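PDB 5IX8: putative sugar ABC transport system, substrate-binding protein from Bordetella parapertussis, which probably binds a carbohydrate ligand in the periplasm, as the solute-binding component of an ABC-type sugar transport system. Local coordinates for residues A[122-127]-A[157-162]; A[227-233]-A[246-252]. All coordinates share one frame. Residue numbers count along the deposited sequence, not the author numbering.

Interaction 1 of 2, residues A[122-127]-A[157-162]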
ATOM      1  N   ASP A 122       3.379  -5.206   5.981  1.00 12.85           N
ATOM      2  CA  ASP A 122       4.456  -4.411   5.397  1.00 11.61           C
ATOM      3  C   ASP A 122       5.840  -4.995   5.690  1.00 11.96           C
ATOM      4  O   ASP A 122       6.711  -4.983   4.811  1.00 12.20           O
ATOM      5  CB  ASP A 122       4.345  -2.963   5.868  1.00 13.61           C
ATOM      6  CG  ASP A 122       3.172  -2.248   5.199  1.00 16.82           C
ATOM      7  OD1 ASP A 122       3.211  -1.986   3.963  1.00 18.66           O
ATOM      8  OD2 ASP A 122       2.167  -2.007   5.895  1.00 18.03           O
ATOM      9  N   THR A 123       6.051  -5.570   6.879  1.00 11.89           N
ATOM     10  CA  THR A 123       7.332  -6.226   7.113  1.00 13.13           C
ATOM     11  C   THR A 123       7.567  -7.356   6.110  1.00 13.42           C
ATOM     12  O   THR A 123       8.701  -7.544   5.619  1.00 13.40           O
ATOM     13  CB  THR A 123       7.398  -6.764   8.541  1.00 14.53           C
ATOM     14  OG1 THR A 123       7.163  -5.687   9.453  1.00 15.30           O
ATOM     15  CG2 THR A 123       8.783  -7.363   8.797  1.00 15.25           C
ATOM     16  N   LEU A 124       6.514  -8.116   5.789  1.00 14.20           N
ATOM     17  CA  LEU A 124       6.682  -9.266   4.903  1.00 13.11           C
ATOM     18  C   LEU A 124       6.874  -8.821   3.451  1.00 13.31           C
ATOM     19  O   LEU A 124       7.564  -9.501   2.676  1.00 14.71           O
ATOM     20  CB  LEU A 124       5.494 -10.207   5.042  1.00 15.47           C
ATOM     21  CG  LEU A 124       5.549 -11.514   4.265  1.00 19.52           C
ATOM     22  CD1 LEU A 124       6.829 -12.306   4.515  1.00 21.70           C
ATOM     23  CD2 LEU A 124       4.338 -12.326   4.695  1.00 21.31           C
ATOM     24  N   ILE A 125       6.302  -7.674   3.075  1.00 13.39           N
ATOM     25  CA  ILE A 125       6.621  -7.093   1.775  1.00 13.73           C
ATOM     26  C   ILE A 125       8.134  -6.889   1.658  1.00 13.86           C
ATOM     27  O   ILE A 125       8.757  -7.238   0.646  1.00 15.32           O
ATOM     28  CB  ILE A 125       5.852  -5.769   1.581  1.00 15.06           C
ATOM     29  CG1 ILE A 125       4.369  -6.063   1.321  1.00 16.49           C
ATOM     30  CG2 ILE A 125       6.461  -4.983   0.423  1.00 14.55           C
ATOM     31  CD1 ILE A 125       3.536  -4.824   1.152  1.00 16.51           C
ATOM     32  N   GLY A 126       8.751  -6.339   2.712  1.00 13.40           N
ATOM     33  CA  GLY A 126      10.191  -6.154   2.696  1.00 13.26           C
ATOM     34  C   GLY A 126      10.935  -7.475   2.677  1.00 13.85           C
ATOM     35  O   GLY A 126      11.907  -7.634   1.944  1.00 15.33           O
ATOM     36  N   LYS A 127      10.481  -8.442   3.470  1.00 14.16           N
ATOM     37  CA  LYS A 127      11.125  -9.757   3.475  1.00 14.28           C
ATOM     38  C   LYS A 127      11.078 -10.430   2.105  1.00 15.19           C
ATOM     39  O   LYS A 127      12.064 -11.041   1.684  1.00 16.92           O
ATOM     40  CB  LYS A 127      10.460 -10.648   4.525  1.00 14.75           C
ATOM     41  CG  LYS A 127      10.746 -10.157   5.958  1.00 17.40           C
ATOM     42  CD  LYS A 127      10.423 -11.245   6.934  1.00 20.56           C
ATOM     43  CE  LYS A 127      10.663 -10.844   8.354  1.00 23.18           C
ATOM     44  NZ  LYS A 127      10.505 -12.085   9.220  1.00 25.11           N
ATOM     45  N   LEU A 157       8.641  -0.417   8.283  1.00 11.99           N
ATOM     46  CA  LEU A 157       8.419  -1.855   8.363  1.00 11.48           C
ATOM     47  C   LEU A 157       8.973  -2.562   7.132  1.00 12.72           C
ATOM     48  O   LEU A 157       9.636  -3.605   7.248  1.00 12.36           O
ATOM     49  CB  LEU A 157       6.923  -2.175   8.531  1.00 11.75           C
ATOM     50  CG  LEU A 157       6.275  -1.619   9.813  1.00 13.19           C
ATOM     51  CD1 LEU A 157       4.784  -1.873   9.788  1.00 15.26           C
ATOM     52  CD2 LEU A 157       6.872  -2.234  11.081  1.00 14.18           C
ATOM     53  N   ARG A 158       8.728  -2.001   5.945  1.00 11.73           N
ATOM     54  CA  ARG A 158       9.276  -2.600   4.727  1.00 11.48           C
ATOM     55  C   ARG A 158      10.790  -2.618   4.755  1.00 11.86           C
ATOM     56  O   ARG A 158      11.414  -3.619   4.367  1.00 11.93           O
ATOM     57  CB  ARG A 158       8.797  -1.845   3.504  1.00 11.03           C
ATOM     58  CG  ARG A 158       7.284  -1.999   3.338  1.00 10.73           C
ATOM     59  CD  ARG A 158       6.732  -1.257   2.117  1.00 12.60           C
ATOM     60  NE  ARG A 158       5.283  -1.394   2.129  1.00 13.64           N
ATOM     61  CZ  ARG A 158       4.470  -1.127   1.113  1.00 14.89           C
ATOM     62  NH1 ARG A 158       4.954  -0.747  -0.073  1.00 15.88           N
ATOM     63  NH2 ARG A 158       3.158  -1.277   1.288  1.00 15.27           N
ATOM     64  N   TYR A 159      11.398  -1.506   5.180  1.00 11.87           N
ATOM     65  CA  TYR A 159      12.849  -1.457   5.310  1.00 11.59           C
ATOM     66  C   TYR A 159      13.359  -2.510   6.288  1.00 12.99           C
ATOM     67  O   TYR A 159      14.330  -3.219   6.006  1.00 14.23           O
ATOM     68  CB  TYR A 159      13.263  -0.058   5.755  1.00 11.68           C
ATOM     69  CG  TYR A 159      14.687   0.036   6.203  1.00 12.34           C
ATOM     70  CD1 TYR A 159      15.739  -0.226   5.334  1.00 12.95           C
ATOM     71  CD2 TYR A 159      14.985   0.404   7.524  1.00 13.53           C
ATOM     72  CE1 TYR A 159      17.049  -0.133   5.772  1.00 13.89           C
ATOM     73  CE2 TYR A 159      16.303   0.522   7.955  1.00 14.02           C
ATOM     74  CZ  TYR A 159      17.328   0.253   7.066  1.00 14.36           C
ATOM     75  OH  TYR A 159      18.632   0.357   7.513  1.00 15.76           O
ATOM     76  N   GLU A 160      12.706  -2.636   7.439  1.00 12.51           N
ATOM     77  CA  GLU A 160      13.137  -3.616   8.433  1.00 13.77           C
ATOM     78  C   GLU A 160      13.085  -5.045   7.886  1.00 14.11           C
ATOM     79  O   GLU A 160      14.011  -5.840   8.098  1.00 14.52           O
ATOM     80  CB  GLU A 160      12.282  -3.489   9.706  1.00 15.67           C
ATOM     81  CG  GLU A 160      12.675  -2.258  10.528  1.00 17.51           C
ATOM     82  CD  GLU A 160      11.647  -1.896  11.588  1.00 19.29           C
ATOM     83  OE1 GLU A 160      10.642  -2.630  11.735  1.00 21.22           O
ATOM     84  OE2 GLU A 160      11.842  -0.868  12.271  1.00 18.93           O
ATOM     85  N   GLY A 161      11.993  -5.404   7.198  1.00 13.08           N
ATOM     86  CA  GLY A 161      11.902  -6.751   6.650  1.00 12.52           C
ATOM     87  C   GLY A 161      12.933  -7.009   5.571  1.00 12.18           C
ATOM     88  O   GLY A 161      13.564  -8.079   5.554  1.00 13.02           O
ATOM     89  N   PHE A 162      13.143  -6.023   4.679  1.00 11.73           N
ATOM     90  CA  PHE A 162      14.172  -6.136   3.651  1.00 12.31           C
ATOM     91  C   PHE A 162      15.555  -6.295   4.269  1.00 13.73           C
ATOM     92  O   PHE A 162      16.320  -7.186   3.888  1.00 13.32           O
ATOM     93  CB  PHE A 162      14.114  -4.893   2.736  1.00 11.79           C
ATOM     94  CG  PHE A 162      15.147  -4.892   1.661  1.00 12.50           C
ATOM     95  CD1 PHE A 162      15.017  -5.744   0.571  1.00 13.64           C
ATOM     96  CD2 PHE A 162      16.258  -4.059   1.745  1.00 13.09           C
ATOM     97  CE1 PHE A 162      15.967  -5.776  -0.425  1.00 14.31           C
ATOM     98  CE2 PHE A 162      17.238  -4.099   0.751  1.00 13.10           C
ATOM     99  CZ  PHE A 162      17.064  -4.938  -0.363  1.00 15.07           C
TER
HETATM  100  O   HOH W   1       9.216  -5.022  11.232  1.00 22.76           O
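The start of helix 122-135 meets the first half and middle of helix 154-168, with the axes of segments 122-127 and 157-162 only 6.3 Å apart and crossing at -41°. Two glycines permit this closeness. A CB on G126 would clash with the carbonyl oxygen of R158, and one on G161 with that of T123; instead G126 CA lies 3.3 Å from R158 O and G161 CA 3.5 Å from T123 O, both as CA-H...O contacts. Another such contact joins T123 CA to L157 O at 3.5 Å. R158 leaves its helix sideways, and with chi1 in m and chi2 and chi3 in t its extended side chain reaches across the N-terminal turn of the first helix to form a salt bridge in which NE and NH2 each donate to D122 OD1 at 2.8 Å. D122, also m, holds this carboxylate near the guanidinium plane, while I125 CD1 covers one face, 3.6 Å from R158 NH2. Both helices belong to the same lobe of the periplasmic-binding-protein fold, where they pack beside a central, mainly parallel sheet; F162, in t, swings its ring away from the first helix to stack on F205 of that sheet. T123 in the m rotamer sets OG1 3.6 Å from L157 CB and 2.8 Å from a water that donates to E160 OE1, also at 2.8 Å. K127 NZ forms a salt bridge with E164.

Interaction 2 of 2, residues A[227-233]-A[246-252]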
ATOM      1  N   LYS A 227      19.980  -2.974 -10.619  1.00 17.03           N
ATOM      2  CA  LYS A 227      18.667  -3.606 -10.629  1.00 17.03           C
ATOM      3  C   LYS A 227      17.861  -3.023  -9.487  1.00 16.38           C
ATOM      4  O   LYS A 227      18.367  -2.917  -8.365  1.00 17.52           O
ATOM      5  CB  LYS A 227      18.763  -5.126 -10.476  1.00 20.14           C
ATOM      6  CG  LYS A 227      19.526  -5.775 -11.607  1.00 23.44           C
ATOM      7  CD  LYS A 227      19.739  -7.251 -11.332  1.00 26.83           C
ATOM      8  CE  LYS A 227      20.271  -7.922 -12.578  1.00 30.60           C
ATOM      9  NZ  LYS A 227      19.299  -7.664 -13.696  1.00 33.35           N
ATOM     10  N   VAL A 228      16.613  -2.671  -9.763  1.00 15.47           N
ATOM     11  CA  VAL A 228      15.766  -1.972  -8.801  1.00 15.32           C
ATOM     12  C   VAL A 228      14.708  -2.930  -8.273  1.00 15.12           C
ATOM     13  O   VAL A 228      14.172  -3.754  -9.026  1.00 15.43           O
ATOM     14  CB  VAL A 228      15.134  -0.712  -9.432  1.00 16.37           C
ATOM     15  CG1 VAL A 228      14.193  -0.006  -8.441  1.00 16.63           C
ATOM     16  CG2 VAL A 228      16.252   0.218  -9.907  1.00 16.84           C
ATOM     17  N   LEU A 229      14.470  -2.864  -6.965  1.00 14.22           N
ATOM     18  CA  LEU A 229      13.379  -3.551  -6.291  1.00 13.71           C
ATOM     19  C   LEU A 229      12.380  -2.508  -5.860  1.00 13.48           C
ATOM     20  O   LEU A 229      12.767  -1.432  -5.380  1.00 13.84           O
ATOM     21  CB  LEU A 229      13.873  -4.310  -5.054  1.00 15.03           C
ATOM     22  CG  LEU A 229      14.833  -5.454  -5.403  1.00 18.27           C
ATOM     23  CD1 LEU A 229      16.261  -5.023  -5.275  1.00 20.85           C
ATOM     24  CD2 LEU A 229      14.552  -6.674  -4.550  1.00 20.23           C
ATOM     25  N   THR A 230      11.102  -2.826  -6.006  1.00 12.77           N
ATOM     26  CA  THR A 230      10.088  -1.865  -5.631  1.00 13.31           C
ATOM     27  C   THR A 230       8.790  -2.608  -5.343  1.00 14.11           C
ATOM     28  O   THR A 230       8.758  -3.839  -5.252  1.00 13.74           O
ATOM     29  CB  THR A 230       9.946  -0.819  -6.745  1.00 14.99           C
ATOM     30  OG1 THR A 230       9.177   0.306  -6.285  1.00 15.47           O
ATOM     31  CG2 THR A 230       9.282  -1.428  -7.958  1.00 16.87           C
ATOM     32  N   SER A 231       7.710  -1.842  -5.170  1.00 15.50           N
ATOM     33  CA  SER A 231       6.443  -2.421  -4.783  1.00 17.27           C
ATOM     34  C   SER A 231       5.318  -1.673  -5.475  1.00 16.73           C
ATOM     35  O   SER A 231       5.433  -0.478  -5.742  1.00 18.24           O
ATOM     36  CB  SER A 231       6.295  -2.376  -3.257  1.00 19.39           C
ATOM     37  OG  SER A 231       5.130  -3.079  -2.857  1.00 21.76           O
ATOM     38  N   ALA A 232       4.254  -2.412  -5.788  1.00 15.28           N
ATOM     39  CA  ALA A 232       2.997  -1.932  -6.357  1.00 15.51           C
ATOM     40  C   ALA A 232       3.108  -1.704  -7.861  1.00 15.82           C
ATOM     41  O   ALA A 232       3.728  -0.737  -8.313  1.00 17.60           O
ATOM     42  CB  ALA A 232       2.506  -0.662  -5.658  1.00 16.51           C
HETATM   43  N   MSE A 233       2.496  -2.592  -8.640  1.00 14.66           N
HETATM   44  CA  MSE A 233       2.657  -2.564 -10.084  1.00 14.70           C
HETATM   45  C   MSE A 233       1.965  -1.409 -10.761  1.00 14.77           C
HETATM   46  O   MSE A 233       0.859  -1.036 -10.383  1.00 15.25           O
HETATM   47  CB  MSE A 233       2.115  -3.850 -10.705  1.00 14.88           C
HETATM   48  CG  MSE A 233       2.984  -5.085 -10.352  1.00 15.38           C
HETATM   49 SE   MSE A 233       4.632  -5.145 -11.389  0.57 17.20          SE
HETATM   50  CE  MSE A 233       3.917  -5.428 -13.178  1.00 18.13           C
ATOM     51  N   LEU A 246      13.973  -3.829 -13.471  1.00 17.12           N
ATOM     52  CA  LEU A 246      13.335  -4.126 -12.193  1.00 17.19           C
ATOM     53  C   LEU A 246      13.525  -5.608 -11.911  1.00 17.90           C
ATOM     54  O   LEU A 246      13.094  -6.458 -12.704  1.00 20.07           O
ATOM     55  CB  LEU A 246      11.840  -3.786 -12.193  1.00 17.59           C
ATOM     56  CG  LEU A 246      11.403  -2.320 -12.324  1.00 18.43           C
ATOM     57  CD1 LEU A 246       9.856  -2.231 -12.286  1.00 19.26           C
ATOM     58  CD2 LEU A 246      12.030  -1.408 -11.265  1.00 19.82           C
ATOM     59  N   LEU A 247      14.175  -5.914 -10.791  1.00 16.92           N
ATOM     60  CA  LEU A 247      14.402  -7.309 -10.419  1.00 17.32           C
ATOM     61  C   LEU A 247      13.127  -7.956  -9.923  1.00 16.81           C
ATOM     62  O   LEU A 247      12.841  -9.120 -10.239  1.00 17.70           O
ATOM     63  CB  LEU A 247      15.472  -7.381  -9.333  1.00 17.55           C
ATOM     64  CG  LEU A 247      15.744  -8.742  -8.694  1.00 18.37           C
ATOM     65  CD1 LEU A 247      16.210  -9.767  -9.725  1.00 19.20           C
ATOM     66  CD2 LEU A 247      16.754  -8.583  -7.554  1.00 18.54           C
ATOM     67  N   ALA A 248      12.349  -7.210  -9.151  1.00 15.49           N
ATOM     68  CA  ALA A 248      11.154  -7.738  -8.528  1.00 14.48           C
ATOM     69  C   ALA A 248      10.291  -6.577  -8.092  1.00 14.44           C
ATOM     70  O   ALA A 248      10.798  -5.520  -7.676  1.00 14.69           O
ATOM     71  CB  ALA A 248      11.497  -8.613  -7.314  1.00 16.24           C
ATOM     72  N   VAL A 249       8.986  -6.798  -8.154  1.00 13.32           N
ATOM     73  CA  VAL A 249       8.011  -5.815  -7.717  1.00 13.59           C
ATOM     74  C   VAL A 249       7.022  -6.547  -6.851  1.00 13.71           C
ATOM     75  O   VAL A 249       6.339  -7.462  -7.326  1.00 14.44           O
ATOM     76  CB  VAL A 249       7.271  -5.143  -8.894  1.00 13.89           C
ATOM     77  CG1 VAL A 249       6.227  -4.158  -8.341  1.00 14.34           C
ATOM     78  CG2 VAL A 249       8.265  -4.442  -9.845  1.00 15.03           C
ATOM     79  N   ALA A 250       6.892  -6.125  -5.617  1.00 12.40           N
ATOM     80  CA  ALA A 250       5.871  -6.749  -4.787  1.00 13.76           C
ATOM     81  C   ALA A 250       4.486  -6.324  -5.284  1.00 14.41           C
ATOM     82  O   ALA A 250       4.262  -5.148  -5.573  1.00 15.49           O
ATOM     83  CB  ALA A 250       6.092  -6.370  -3.326  1.00 15.50           C
ATOM     84  N   SER A 251       3.570  -7.288  -5.437  1.00 13.65           N
ATOM     85  CA  SER A 251       2.189  -6.960  -5.807  1.00 14.56           C
ATOM     86  C   SER A 251       1.478  -6.344  -4.605  1.00 15.30           C
ATOM     87  O   SER A 251       1.547  -6.886  -3.507  1.00 18.16           O
ATOM     88  CB  SER A 251       1.448  -8.236  -6.272  1.00 16.20           C
ATOM     89  OG  SER A 251       0.029  -8.060  -6.374  1.00 17.83           O
ATOM     90  N   GLU A 252       0.816  -5.202  -4.794  1.00 13.66           N
ATOM     91  CA  GLU A 252      -0.054  -4.638  -3.763  1.00 13.92           C
ATOM     92  C   GLU A 252      -1.471  -4.598  -4.315  1.00 15.23           C
ATOM     93  O   GLU A 252      -1.807  -3.705  -5.113  1.00 16.32           O
ATOM     94  CB  GLU A 252       0.421  -3.255  -3.346  1.00 14.21           C
ATOM     95  CG  GLU A 252       1.759  -3.355  -2.609  1.00 17.44           C
ATOM     96  CD  GLU A 252       2.190  -2.040  -1.974  1.00 19.91           C
ATOM     97  OE1 GLU A 252       1.485  -1.540  -1.065  1.00 21.02           O
ATOM     98  OE2 GLU A 252       3.232  -1.489  -2.394  1.00 20.92           O
TER
HETATM   99  O   HOH W   2       0.549  -4.309  -7.482  1.00 18.27           O
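Strands 227-231 and 246-250 run parallel, joined through helix 235-242 in a beta-alpha-beta unit of one lobe of the periplasmic-binding-protein fold. The ladder is regular where T230 N donates to A248 O (3.2 Å) and A250 N to T230 O (3.0 Å), but the second strand turns a corner at L247. There L247 N reaches V228 O at 2.8 Å, and L247 CD2 comes 4.2 Å from L229 CD2. One face of the pair carries V228, T230, L246 and V249. On it L246 sends CD2 to 3.7 Å from V228 CB and 4.3 Å from T230 CG2, filling the dip between those side chains, and also packs on N237, M240 and I241 of helix 235-242. V249 comes next: its CG2 touches T230 CG2 at 3.7 Å, and its CG1 is 3.6 Å from SE of M233, a selenomethionine whose side chain, m at all three chi angles, folds back over the valine. Helix 122-135 covers the opposite face, with L229, S231, A248 and A250; the last three are small and leave a shallow floor, on which A132 rests against A248 and I125 against A250 and S231, while L229 meets L129. Toward the C-terminal end, A232 N donates to A250 O at 2.7 Å, a water accepts from M233 N and E252 N at 2.8 Å each, and S231 OG donates to E252 OE2 at 2.5 Å.

How the interactions relate
Helix 122-135 ties the two contacts together: it pairs with helix 154-168 in interaction 1 and covers one face of the strand pair in interaction 2, whose centre lies about 13 Å away from that of the first. I125 of interaction 1 reaches interaction 2, its CG2 4.0 Å from A250 CB and likewise 4.0 Å from S231 OG. R158 makes the polar link, as its NH2 forms a 2.9 Å salt bridge with E252 OE1, and its NH1 packs 3.6 Å from S231 OG. D122, R158, E252 and S231 thus form a continuous polar chain at the C-terminal ends of the strands, the side on which this family generally holds its sugar, although no ligand identifies the site here.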